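DyP (Bjerkandera adusta, PDB 3VXJ) is a haem peroxidase of the DyP family that probably oxidises dyes and phenols with hydrogen peroxide, here holding two molecules of 2,6-dimethoxyphenol. Local coordinates at residues V45-S51 with I433-T437; L64-G70 with G119-S125; A268-L272 with N290-T296; R315-G319 with F380-K384. All coordinates share one frame. Numbering follows the deposited sequence.

Contact 1: residues V45-S51 with I433-T437; sequences VPERITS and ISALT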
# COMPACT_ATOMS: atom_id res chain seq x y z
N VAL A 45 4.80 22.54 11.92
CA VAL A 45 3.74 22.31 10.93
C VAL A 45 3.70 23.33 9.78
O VAL A 45 3.77 22.92 8.62
CB VAL A 45 2.35 22.11 11.60
CG1 VAL A 45 1.22 22.12 10.56
CG2 VAL A 45 2.33 20.83 12.39
N PRO A 46 3.64 24.64 10.09
CA PRO A 46 3.57 25.61 8.99
C PRO A 46 4.80 25.59 8.09
O PRO A 46 4.71 25.96 6.92
CB PRO A 46 3.46 26.97 9.70
CG PRO A 46 3.97 26.72 11.08
CD PRO A 46 3.59 25.31 11.40
N GLU A 47 5.93 25.15 8.63
CA GLU A 47 7.20 25.14 7.90
C GLU A 47 7.40 23.93 6.99
O GLU A 47 7.99 24.04 5.92
CB GLU A 47 8.39 25.23 8.87
CG GLU A 47 8.42 26.49 9.74
CD GLU A 47 8.22 27.78 8.95
OE1 GLU A 47 8.98 28.02 7.98
OE2 GLU A 47 7.31 28.56 9.31
N ARG A 48 6.89 22.78 7.43
CA ARG A 48 7.30 21.49 6.85
C ARG A 48 6.20 20.57 6.35
O ARG A 48 6.44 19.72 5.50
CB ARG A 48 8.18 20.73 7.85
CG ARG A 48 9.48 21.43 8.22
CD ARG A 48 10.52 21.33 7.11
NE ARG A 48 11.80 21.89 7.53
CZ ARG A 48 12.39 22.94 6.98
NH1 ARG A 48 11.83 23.57 5.95
NH2 ARG A 48 13.56 23.36 7.45
N ILE A 49 4.99 20.68 6.91
CA ILE A 49 3.95 19.71 6.57
C ILE A 49 3.32 20.05 5.23
O ILE A 49 2.75 21.14 5.05
CB ILE A 49 2.89 19.55 7.69
CG1 ILE A 49 3.54 19.00 8.98
CG2 ILE A 49 1.73 18.66 7.22
CD1 ILE A 49 4.03 17.54 8.93
N THR A 50 3.42 19.11 4.30
CA THR A 50 3.09 19.32 2.90
C THR A 50 1.65 18.94 2.55
O THR A 50 1.26 17.78 2.74
CB THR A 50 4.07 18.53 2.01
OG1 THR A 50 5.41 18.74 2.49
CG2 THR A 50 3.97 18.99 0.57
N SER A 51 0.90 19.91 2.05
CA SER A 51 -0.49 19.70 1.66
C SER A 51 -0.66 19.11 0.27
O SER A 51 0.27 19.12 -0.55
CB SER A 51 -1.24 21.04 1.71
OG SER A 51 -0.82 21.89 0.65
N ILE A 433 -4.17 19.47 8.44
CA ILE A 433 -3.06 20.34 8.81
C ILE A 433 -3.49 21.29 9.93
O ILE A 433 -2.75 21.48 10.90
CB ILE A 433 -2.49 21.05 7.56
CG1 ILE A 433 -1.87 20.01 6.61
CG2 ILE A 433 -1.45 22.12 7.95
CD1 ILE A 433 -1.35 20.56 5.30
N SER A 434 -4.70 21.85 9.83
CA SER A 434 -5.22 22.71 10.89
C SER A 434 -5.39 21.93 12.19
O SER A 434 -5.08 22.45 13.26
CB SER A 434 -6.52 23.40 10.45
OG SER A 434 -7.54 22.46 10.16
N ALA A 435 -5.86 20.68 12.12
CA ALA A 435 -6.04 19.89 13.34
C ALA A 435 -4.73 19.61 14.05
O ALA A 435 -4.70 19.51 15.28
CB ALA A 435 -6.79 18.61 13.05
N LEU A 436 -3.64 19.50 13.30
CA LEU A 436 -2.33 19.30 13.91
C LEU A 436 -2.00 20.37 14.94
O LEU A 436 -1.52 20.07 16.03
CB LEU A 436 -1.23 19.25 12.85
CG LEU A 436 -1.13 17.96 12.03
CD1 LEU A 436 -0.09 18.15 10.95
CD2 LEU A 436 -0.78 16.76 12.90
N THR A 437 -2.28 21.63 14.60
CA THR A 437 -1.96 22.73 15.50
C THR A 437 -3.12 23.15 16.42
O THR A 437 -2.89 23.51 17.57
CB THR A 437 -1.39 23.95 14.73
OG1 THR A 437 -2.35 24.44 13.79
CG2 THR A 437 -0.11 23.55 14.00

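Contact 2: residues L64-G70 with G119-S125; sequences LAFVNLG and GVFLIGS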
# COMPACT_ATOMS: atom_id res chain seq x y z
N LEU A 64 12.20 20.82 -1.22
CA LEU A 64 13.11 19.73 -1.52
C LEU A 64 12.62 18.41 -0.92
O LEU A 64 12.89 17.34 -1.45
CB LEU A 64 14.51 20.05 -1.01
CG LEU A 64 15.63 19.09 -1.41
CD1 LEU A 64 15.79 19.03 -2.93
CD2 LEU A 64 16.92 19.52 -0.76
N ALA A 65 11.90 18.51 0.20
CA ALA A 65 11.28 17.34 0.80
C ALA A 65 9.84 17.64 1.21
O ALA A 65 9.50 18.75 1.60
CB ALA A 65 12.10 16.85 1.99
N PHE A 66 9.01 16.60 1.12
CA PHE A 66 7.64 16.65 1.60
C PHE A 66 7.63 15.95 2.95
O PHE A 66 8.29 14.92 3.13
CB PHE A 66 6.70 15.89 0.66
CG PHE A 66 6.76 16.34 -0.78
CD1 PHE A 66 6.99 17.68 -1.12
CD2 PHE A 66 6.54 15.43 -1.81
CE1 PHE A 66 7.03 18.09 -2.45
CE2 PHE A 66 6.57 15.83 -3.15
CZ PHE A 66 6.81 17.16 -3.47
N VAL A 67 6.87 16.49 3.90
CA VAL A 67 6.71 15.81 5.19
C VAL A 67 5.23 15.69 5.56
O VAL A 67 4.47 16.65 5.46
CB VAL A 67 7.48 16.51 6.34
CG1 VAL A 67 7.46 15.64 7.61
CG2 VAL A 67 8.92 16.82 5.92
N ASN A 68 4.84 14.48 5.95
CA ASN A 68 3.54 14.22 6.54
C ASN A 68 3.73 13.57 7.91
O ASN A 68 4.83 13.09 8.24
CB ASN A 68 2.68 13.33 5.63
CG ASN A 68 2.02 14.09 4.47
OD1 ASN A 68 1.26 13.49 3.71
ND2 ASN A 68 2.32 15.40 4.29
N LEU A 69 2.67 13.55 8.71
CA LEU A 69 2.77 13.14 10.11
C LEU A 69 1.50 12.44 10.57
O LEU A 69 0.39 12.99 10.45
CB LEU A 69 3.07 14.35 11.00
CG LEU A 69 3.07 14.20 12.52
CD1 LEU A 69 4.15 13.23 13.00
CD2 LEU A 69 3.28 15.56 13.16
N GLY A 70 1.66 11.23 11.08
CA GLY A 70 0.56 10.46 11.65
C GLY A 70 0.82 10.04 13.08
O GLY A 70 1.97 9.95 13.53
N GLY A 119 3.92 7.72 16.79
CA GLY A 119 3.65 8.36 15.52
C GLY A 119 4.73 8.11 14.51
O GLY A 119 5.72 7.42 14.79
N VAL A 120 4.53 8.68 13.33
CA VAL A 120 5.48 8.56 12.23
C VAL A 120 5.54 9.85 11.43
O VAL A 120 4.50 10.42 11.06
CB VAL A 120 5.14 7.32 11.33
CG1 VAL A 120 3.74 7.42 10.70
CG2 VAL A 120 6.23 7.11 10.28
N PHE A 121 6.77 10.33 11.18
CA PHE A 121 7.00 11.36 10.19
C PHE A 121 7.33 10.65 8.88
O PHE A 121 8.21 9.79 8.86
CB PHE A 121 8.21 12.24 10.54
CG PHE A 121 8.03 13.11 11.75
CD1 PHE A 121 7.61 14.43 11.62
CD2 PHE A 121 8.35 12.64 13.02
CE1 PHE A 121 7.46 15.26 12.73
CE2 PHE A 121 8.21 13.45 14.14
CZ PHE A 121 7.77 14.77 14.00
N LEU A 122 6.62 10.99 7.81
CA LEU A 122 6.93 10.49 6.48
C LEU A 122 7.63 11.60 5.73
O LEU A 122 7.06 12.67 5.55
CB LEU A 122 5.65 10.14 5.70
CG LEU A 122 4.59 9.17 6.18
CD1 LEU A 122 3.70 9.80 7.26
CD2 LEU A 122 3.75 8.78 4.98
N ILE A 123 8.84 11.32 5.28
CA ILE A 123 9.64 12.32 4.58
C ILE A 123 9.91 11.80 3.17
O ILE A 123 10.52 10.74 3.02
CB ILE A 123 11.01 12.57 5.27
CG1 ILE A 123 10.84 12.91 6.75
CG2 ILE A 123 11.79 13.68 4.54
CD1 ILE A 123 12.11 12.78 7.58
N GLY A 124 9.43 12.52 2.16
CA GLY A 124 9.65 12.14 0.77
C GLY A 124 10.61 13.12 0.13
O GLY A 124 10.43 14.33 0.24
N SER A 125 11.66 12.61 -0.51
CA SER A 125 12.64 13.49 -1.14
C SER A 125 13.37 12.79 -2.28
O SER A 125 13.09 11.64 -2.59
CB SER A 125 13.63 14.04 -0.10
OG SER A 125 14.33 15.15 -0.63

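Contact 3: residues A268-L272 with N290-T296; sequences APIDL and NFDYSDT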
# COMPACT_ATOMS: atom_id res chain seq x y z
N ALA A 268 0.78 -3.90 -17.85
CA ALA A 268 -0.34 -4.27 -18.72
C ALA A 268 -1.25 -5.25 -17.96
O ALA A 268 -0.78 -6.28 -17.48
CB ALA A 268 0.15 -4.88 -20.01
N PRO A 269 -2.55 -4.92 -17.81
CA PRO A 269 -3.42 -5.85 -17.08
C PRO A 269 -3.72 -7.08 -17.93
O PRO A 269 -4.00 -6.97 -19.12
CB PRO A 269 -4.68 -5.02 -16.85
CG PRO A 269 -4.71 -4.04 -17.97
CD PRO A 269 -3.28 -3.73 -18.29
N ILE A 270 -3.65 -8.26 -17.32
CA ILE A 270 -3.86 -9.49 -18.07
C ILE A 270 -5.29 -9.64 -18.60
O ILE A 270 -5.51 -10.29 -19.62
CB ILE A 270 -3.38 -10.77 -17.31
CG1 ILE A 270 -4.28 -11.11 -16.12
CG2 ILE A 270 -1.88 -10.64 -16.92
CD1 ILE A 270 -3.80 -12.35 -15.34
N ASP A 271 -6.25 -8.97 -17.97
CA ASP A 271 -7.62 -9.00 -18.49
C ASP A 271 -7.68 -8.40 -19.91
O ASP A 271 -8.47 -8.84 -20.74
CB ASP A 271 -8.58 -8.26 -17.55
CG ASP A 271 -10.03 -8.55 -17.84
OD1 ASP A 271 -10.33 -9.65 -18.35
OD2 ASP A 271 -10.86 -7.67 -17.54
N LEU A 272 -6.82 -7.41 -20.19
CA LEU A 272 -6.71 -6.83 -21.54
C LEU A 272 -5.65 -7.49 -22.42
O LEU A 272 -5.79 -7.50 -23.65
CB LEU A 272 -6.43 -5.33 -21.46
CG LEU A 272 -7.48 -4.48 -20.75
CD1 LEU A 272 -7.05 -3.01 -20.75
CD2 LEU A 272 -8.85 -4.64 -21.39
N ASN A 290 -8.54 0.27 -17.74
CA ASN A 290 -9.86 0.21 -18.36
C ASN A 290 -10.37 -1.22 -18.58
O ASN A 290 -10.52 -1.69 -19.71
CB ASN A 290 -9.86 1.00 -19.67
CG ASN A 290 -11.25 1.35 -20.12
OD1 ASN A 290 -12.21 1.21 -19.37
ND2 ASN A 290 -11.37 1.80 -21.36
N PHE A 291 -10.64 -1.90 -17.47
CA PHE A 291 -11.12 -3.28 -17.47
C PHE A 291 -11.85 -3.48 -16.16
O PHE A 291 -11.62 -2.75 -15.18
CB PHE A 291 -9.96 -4.28 -17.59
CG PHE A 291 -9.01 -4.25 -16.41
CD1 PHE A 291 -9.17 -5.13 -15.34
CD2 PHE A 291 -7.98 -3.32 -16.36
CE1 PHE A 291 -8.31 -5.09 -14.24
CE2 PHE A 291 -7.11 -3.28 -15.26
CZ PHE A 291 -7.28 -4.17 -14.21
N ASP A 292 -12.73 -4.48 -16.11
CA ASP A 292 -13.51 -4.71 -14.90
C ASP A 292 -13.82 -6.18 -14.60
O ASP A 292 -14.63 -6.46 -13.73
CB ASP A 292 -14.81 -3.88 -14.92
CG ASP A 292 -15.74 -4.24 -16.08
OD1 ASP A 292 -15.44 -5.20 -16.83
OD2 ASP A 292 -16.77 -3.57 -16.24
N TYR A 293 -13.17 -7.09 -15.33
CA TYR A 293 -13.41 -8.54 -15.26
C TYR A 293 -14.76 -8.99 -15.83
O TYR A 293 -15.07 -10.18 -15.78
CB TYR A 293 -13.17 -9.14 -13.85
CG TYR A 293 -11.88 -8.68 -13.22
CD1 TYR A 293 -10.65 -8.97 -13.82
CD2 TYR A 293 -11.87 -7.93 -12.03
CE1 TYR A 293 -9.47 -8.52 -13.27
CE2 TYR A 293 -10.68 -7.48 -11.47
CZ TYR A 293 -9.48 -7.78 -12.11
OH TYR A 293 -8.28 -7.35 -11.60
N SER A 294 -15.55 -8.07 -16.40
CA SER A 294 -16.86 -8.45 -16.94
C SER A 294 -16.76 -9.44 -18.10
O SER A 294 -17.72 -10.14 -18.41
CB SER A 294 -17.69 -7.23 -17.36
OG SER A 294 -17.09 -6.57 -18.45
N ASP A 295 -15.58 -9.50 -18.72
CA ASP A 295 -15.31 -10.47 -19.78
C ASP A 295 -14.75 -11.81 -19.28
O ASP A 295 -14.35 -12.66 -20.09
CB ASP A 295 -14.35 -9.86 -20.82
CG ASP A 295 -12.95 -9.59 -20.25
OD1 ASP A 295 -12.72 -9.84 -19.05
OD2 ASP A 295 -12.08 -9.13 -21.03
N THR A 296 -14.69 -11.99 -17.96
CA THR A 296 -14.08 -13.18 -17.37
C THR A 296 -14.66 -13.48 -15.98
O THR A 296 -13.96 -13.96 -15.08
CB THR A 296 -12.51 -13.08 -17.38
OG1 THR A 296 -11.92 -14.34 -17.02
CG2 THR A 296 -11.99 -11.97 -16.46

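Contact 4: residues R315-G319 with F380-K384; sequences RQDLG and FPFSK. With 3DM (2,6-dimethoxyphenol), chain D; 3DM (2,6-dimethoxyphenol), chain E; HEM (protoporphyrin IX containing Fe), chain B.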
# COMPACT_ATOMS: atom_id res chain seq x y z
N ARG A 315 -13.64 -5.37 -8.64
CA ARG A 315 -14.37 -4.76 -9.76
C ARG A 315 -15.72 -5.46 -9.97
O ARG A 315 -16.49 -5.58 -9.00
CB ARG A 315 -13.48 -4.67 -11.02
CG ARG A 315 -12.18 -3.94 -10.75
CD ARG A 315 -11.33 -3.71 -11.99
NE ARG A 315 -10.02 -3.18 -11.57
CZ ARG A 315 -9.33 -2.22 -12.17
NH1 ARG A 315 -9.77 -1.64 -13.28
NH2 ARG A 315 -8.18 -1.83 -11.65
N GLN A 316 -16.03 -5.93 -11.18
CA GLN A 316 -17.35 -6.50 -11.46
C GLN A 316 -17.62 -7.84 -10.78
O GLN A 316 -18.76 -8.31 -10.77
CB GLN A 316 -17.60 -6.60 -12.98
CG GLN A 316 -19.04 -6.93 -13.40
CD GLN A 316 -20.05 -5.84 -13.06
OE1 GLN A 316 -19.69 -4.67 -12.90
NE2 GLN A 316 -21.32 -6.23 -12.95
N ASP A 317 -16.61 -8.46 -10.17
CA ASP A 317 -16.89 -9.64 -9.33
C ASP A 317 -17.87 -9.29 -8.19
O ASP A 317 -18.55 -10.18 -7.67
CB ASP A 317 -15.62 -10.24 -8.72
CG ASP A 317 -14.75 -10.97 -9.73
OD1 ASP A 317 -15.24 -11.45 -10.78
OD2 ASP A 317 -13.54 -11.08 -9.44
N LEU A 318 -17.94 -8.01 -7.82
CA LEU A 318 -18.89 -7.57 -6.78
C LEU A 318 -20.30 -7.34 -7.32
O LEU A 318 -21.23 -7.16 -6.52
CB LEU A 318 -18.37 -6.32 -6.06
CG LEU A 318 -17.07 -6.47 -5.28
CD1 LEU A 318 -16.74 -5.15 -4.59
CD2 LEU A 318 -17.16 -7.60 -4.26
N GLY A 319 -20.46 -7.33 -8.64
CA GLY A 319 -21.76 -7.15 -9.27
C GLY A 319 -22.01 -5.76 -9.83
O GLY A 319 -23.03 -5.52 -10.48
N PHE A 380 -13.48 -16.47 -1.92
CA PHE A 380 -13.71 -15.17 -2.53
C PHE A 380 -12.80 -14.97 -3.74
O PHE A 380 -11.62 -15.30 -3.66
CB PHE A 380 -13.50 -14.02 -1.54
CG PHE A 380 -13.86 -12.71 -2.12
CD1 PHE A 380 -15.17 -12.24 -2.03
CD2 PHE A 380 -12.94 -11.99 -2.88
CE1 PHE A 380 -15.54 -11.07 -2.65
CE2 PHE A 380 -13.30 -10.83 -3.50
CZ PHE A 380 -14.60 -10.36 -3.38
N PRO A 381 -13.32 -14.43 -4.86
CA PRO A 381 -14.69 -13.93 -5.10
C PRO A 381 -15.74 -15.05 -5.06
O PRO A 381 -15.43 -16.21 -5.31
CB PRO A 381 -14.61 -13.29 -6.49
CG PRO A 381 -13.46 -13.97 -7.14
CD PRO A 381 -12.46 -14.16 -6.03
N PHE A 382 -16.97 -14.66 -4.76
CA PHE A 382 -18.05 -15.61 -4.57
C PHE A 382 -18.68 -16.02 -5.90
O PHE A 382 -18.46 -15.36 -6.93
CB PHE A 382 -19.12 -15.02 -3.63
CG PHE A 382 -19.50 -13.60 -3.96
CD1 PHE A 382 -20.42 -13.33 -4.98
CD2 PHE A 382 -18.95 -12.54 -3.26
CE1 PHE A 382 -20.76 -12.02 -5.29
CE2 PHE A 382 -19.29 -11.22 -3.56
CZ PHE A 382 -20.20 -10.96 -4.58
N SER A 383 -19.42 -17.12 -5.87
CA SER A 383 -20.22 -17.61 -7.01
C SER A 383 -19.40 -17.96 -8.26
O SER A 383 -19.86 -17.77 -9.39
CB SER A 383 -21.32 -16.60 -7.36
OG SER A 383 -22.13 -16.31 -6.23
N LYS A 384 -18.19 -18.48 -8.05
CA LYS A 384 -17.31 -18.89 -9.15
C LYS A 384 -17.35 -20.40 -9.35
O LYS A 384 -17.58 -21.15 -8.40
CB LYS A 384 -15.87 -18.42 -8.90
CG LYS A 384 -15.68 -16.91 -8.76
CD LYS A 384 -16.40 -16.12 -9.83
CE LYS A 384 -16.00 -14.67 -9.76
NZ LYS A 384 -16.80 -13.80 -10.66
O1 3DM D . -12.93 -0.41 -9.37
C1 3DM D . -14.11 -0.92 -9.87
C2 3DM D . -15.09 -1.46 -9.02
O2 3DM D . -14.85 -1.47 -7.67
C7 3DM D . -15.66 -2.34 -6.86
C3 3DM D . -16.27 -1.96 -9.58
C4 3DM D . -16.46 -1.95 -10.97
C5 3DM D . -15.49 -1.41 -11.81
C6 3DM D . -14.32 -0.90 -11.25
O3 3DM D . -13.33 -0.37 -12.03
C8 3DM D . -13.38 -0.63 -13.46
O1 3DM E . -20.43 -19.05 -11.88
C1 3DM E . -20.70 -20.37 -12.08
C2 3DM E . -20.90 -20.84 -13.38
O2 3DM E . -20.81 -19.94 -14.40
C7 3DM E . -21.17 -20.44 -15.71
C3 3DM E . -21.17 -22.20 -13.58
C4 3DM E . -21.24 -23.08 -12.50
C5 3DM E . -21.04 -22.60 -11.20
C6 3DM E . -20.77 -21.24 -10.99
O3 3DM E . -20.56 -20.72 -9.74
C8 3DM E . -21.09 -21.48 -8.64
CHA HEM B . -2.08 -3.38 -6.76
CHB HEM B . 2.21 -5.23 -5.52
CHC HEM B . 0.72 -5.76 -0.95
CHD HEM B . -3.57 -3.88 -2.15
C1A HEM B . -0.81 -3.86 -6.83
C2A HEM B . -0.01 -3.96 -8.03
C3A HEM B . 1.18 -4.49 -7.68
C4A HEM B . 1.17 -4.70 -6.25
CMA HEM B . 2.37 -4.79 -8.61
CAA HEM B . -0.51 -3.60 -9.45
CBA HEM B . -0.30 -2.14 -9.85
CGA HEM B . -1.23 -1.17 -9.16
O1A HEM B . -2.45 -1.14 -9.44
O2A HEM B . -0.72 -0.37 -8.32
C1B HEM B . 2.19 -5.52 -4.17
C2B HEM B . 3.29 -6.09 -3.41
C3B HEM B . 2.87 -6.23 -2.14
C4B HEM B . 1.51 -5.75 -2.07
CMB HEM B . 4.66 -6.45 -4.02
CAB HEM B . 3.66 -6.76 -0.93
CBB HEM B . 5.00 -6.73 -0.88
C1C HEM B . -0.59 -5.34 -0.89
C2C HEM B . -1.45 -5.41 0.27
C3C HEM B . -2.65 -4.91 -0.07
C4C HEM B . -2.56 -4.50 -1.45
CMC HEM B . -1.01 -5.97 1.64
CAC HEM B . -3.92 -4.74 0.81
CBC HEM B . -4.27 -5.65 1.72
C1D HEM B . -3.53 -3.52 -3.47
C2D HEM B . -4.58 -2.78 -4.13
C3D HEM B . -4.13 -2.64 -5.55
C4D HEM B . -2.84 -3.29 -5.62
CMD HEM B . -5.91 -2.25 -3.57
CAD HEM B . -4.93 -1.94 -6.66
CBD HEM B . -5.96 -2.94 -7.17
CGD HEM B . -6.84 -2.34 -8.24
O1D HEM B . -6.96 -2.97 -9.32
O2D HEM B . -7.41 -1.25 -8.01
NA HEM B . -0.06 -4.34 -5.78
NB HEM B . 1.10 -5.36 -3.33
NC HEM B . -1.32 -4.81 -1.93
ND HEM B . -2.50 -3.78 -4.37
FE HEM B . -0.71 -4.64 -3.86
O HOH W 1 -18.10 -12.87 -8.15
O HOH W 2 -0.03 -2.80 -3.53

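Contact 1: residues V45-S51 with I433-T437
Ile433 and Val45 account for about half of the surface buried here. Val45, in the last turn of helix 34-48, aims its side chain at helix 433-440 and meets three of its residues: CG1 lies 3.7 Å from Ile433 CG2, CG2 lies 3.9 Å from Leu436 CD1, and CB lies 3.7 Å from the methyl CG2 of Thr437. Those three belong to one face of the C-terminal helix, whereas Ser434 points away from the contact. Helix 34-48 is the first of the two long helices of the N-terminal ferredoxin-like domain. Helix 433-440 instead follows strand 420-430, the last strand of the second domain's sheet, so the chain's final helix is packed against the first domain. Ile433 reaches past the helix end as well: its CG1 is 3.9 Å from Ile49 CG2, and its CD1 touches Ser51 CB at 3.6 Å. Ile49 is where the chain leaves helical geometry, although Ile49 N still bonds to Val45 O at 3.1 Å. This exit turns Thr50 away from helix 433-440, and Thr50 OG1 is hydrogen-bonded to Val67 N in strand 65-71. Leu436 CD1 comes within 4.2 Å of Ile49 CG2, giving Ile49 a second neighbour on the C-terminal helix. Ser51, the N-cap residue of helix 52-55, keeps its OG for Ile54 N and offers Ile433 its CB.

Contact 2: residues L64-G70 with G119-S125
Leu69 CD1 sits over the face of the Phe121 ring, 3.8 Å from the ring centroid and only 8° off the normal, a CH-pi contact at a non-hydrogen-bonded pair. Val67 CG1 approaches the edge of the same ring, 4.2 Å from Phe121 CD1, and Ala65 CB lies 4.1 Å from Ile123 CG2. The sheet face carrying Ala65, Val67, Leu69, Phe121 and Ile123 is covered by helices 34-48 and 128-142; Phe66, Asn68, Val120 and Leu122 point to the other. The two strands are the second and third of a ferredoxin-like beta-alpha-beta-beta-alpha-beta domain, antiparallel at 163°, with 65-71 at the edge of the four-stranded sheet and 119-125 bonded on its far side to strand 23-31. Three hydrogen-bonded pairs hold them together: Phe66 with Gly124, Asn68 with Leu122 and Gly70 with Val120, each with two N-to-O bonds of 2.8 to 3.0 Å. A beta carbon on Gly119 would clash with Gly70 O. At the other end, Ser125 OG donates to Leu64 O at 2.7 Å. Along the outer edge, Asn68 ND2 bonds to Val67 O at 2.7 Å and also to Thr50 O, while Asn68 OD1 receives Asp14 N.

Contact 3: residues A268-L272 with N290-T296
Two carboxylates meet head-on here: Asp271 OD1 lies 2.5 Å from Asp295 OD1, so close that one of the acids probably holds a proton. Arg302 helps to offset the charge, making a salt bridge with Asp295 and a hydrogen bond to Asp271 O. The partner loop 290-296 is shaped by two overlapping turns: an Asx turn, Asp292 OD1 accepting from Ser294 N at 2.9 Å (and, besides, from Ser294 OG at 2.7 Å), and a type I beta turn closed by Thr296 N to Tyr293 O at 2.9 Å. Asp271, much the most deeply covered residue, enters the hollow of this loop, and its OD2 takes Tyr293 N at 3.2 Å. Its OD1 also rests 3.4 Å from Thr296 CG2. Nearer the haem the contact turns apolar. Phe291 packs its ring on Pro269 and its CB on Leu272, and makes a cation-pi interaction with Arg315, a haem-binding residue. Phe291 and Asp292 both line a 2,6-dimethoxyphenol pocket, so the 268-272 loop packs behind a residue of that pocket. Leu272 CD2 lies 4.0 Å from Phe291 CB, and Pro269 CB lies over one face of the Phe291 ring, 3.4 Å from CE2.

Contact 4: residues R315-G319 with F380-K384
Lys384 NZ has three acceptors: Asp317 OD1 at 2.8 Å in a salt bridge, water 1 at 3.0 Å, and Leu297 O. Water 1 in turn donates to Asp317 O and Phe382 O, each 2.8 Å from its oxygen, and so joins the two backbones beside the salt bridge. Asp317 OD2 is taken by a second salt bridge, to Arg310 NE. Asp317 lies in a 3-10 turn, where Leu318 N bonds to Arg315 O at 3.1 Å, and points its CB toward 380-384. Beside these polar groups, Leu318 CD2 touches the edge of the Phe380 ring, 3.9 Å from CZ, just before the cis peptide that leads into Pro381. Phe382 CZ comes within 3.6 Å of Asp317 O. On the haem side, Arg315 NH2 donates to propionate oxygen O1D at 2.9 Å and also to Asn289 OD1, while NH1 binds Phe291 O. Ser383 O accepts from O1 of the chain E dimethoxyphenol at 2.9 Å. The chain D phenol lies 3.4 Å from Arg315 CA through its C3, and Leu318 CD1 is 3.8 Å from its C7. Asn313 ND2 bonds to both this phenol and the haem, consistent with a peroxidase substrate site beside the propionate.

From the N terminus, helix 34-48 ends at contact 1, whose partner is the C-terminal helix, so this contact spans nearly the whole chain and encloses the other three. Those follow in series, none crossing another. Contact 2 closes first, over 48 residues, within the first ferredoxin-like domain; it adjoins contact 1, where Thr50 N and Val67 O are 2.9 Å apart. Contact 3, closing a loop of 17 residues, and contact 4, closing one of 60, follow in the second domain, across the chain's centre, with centres 35 to 41 Å from those of contacts 1 and 2. They touch each other, Asp292 O lying 3.0 Å from Gln316 N, and gather loops beside the haem.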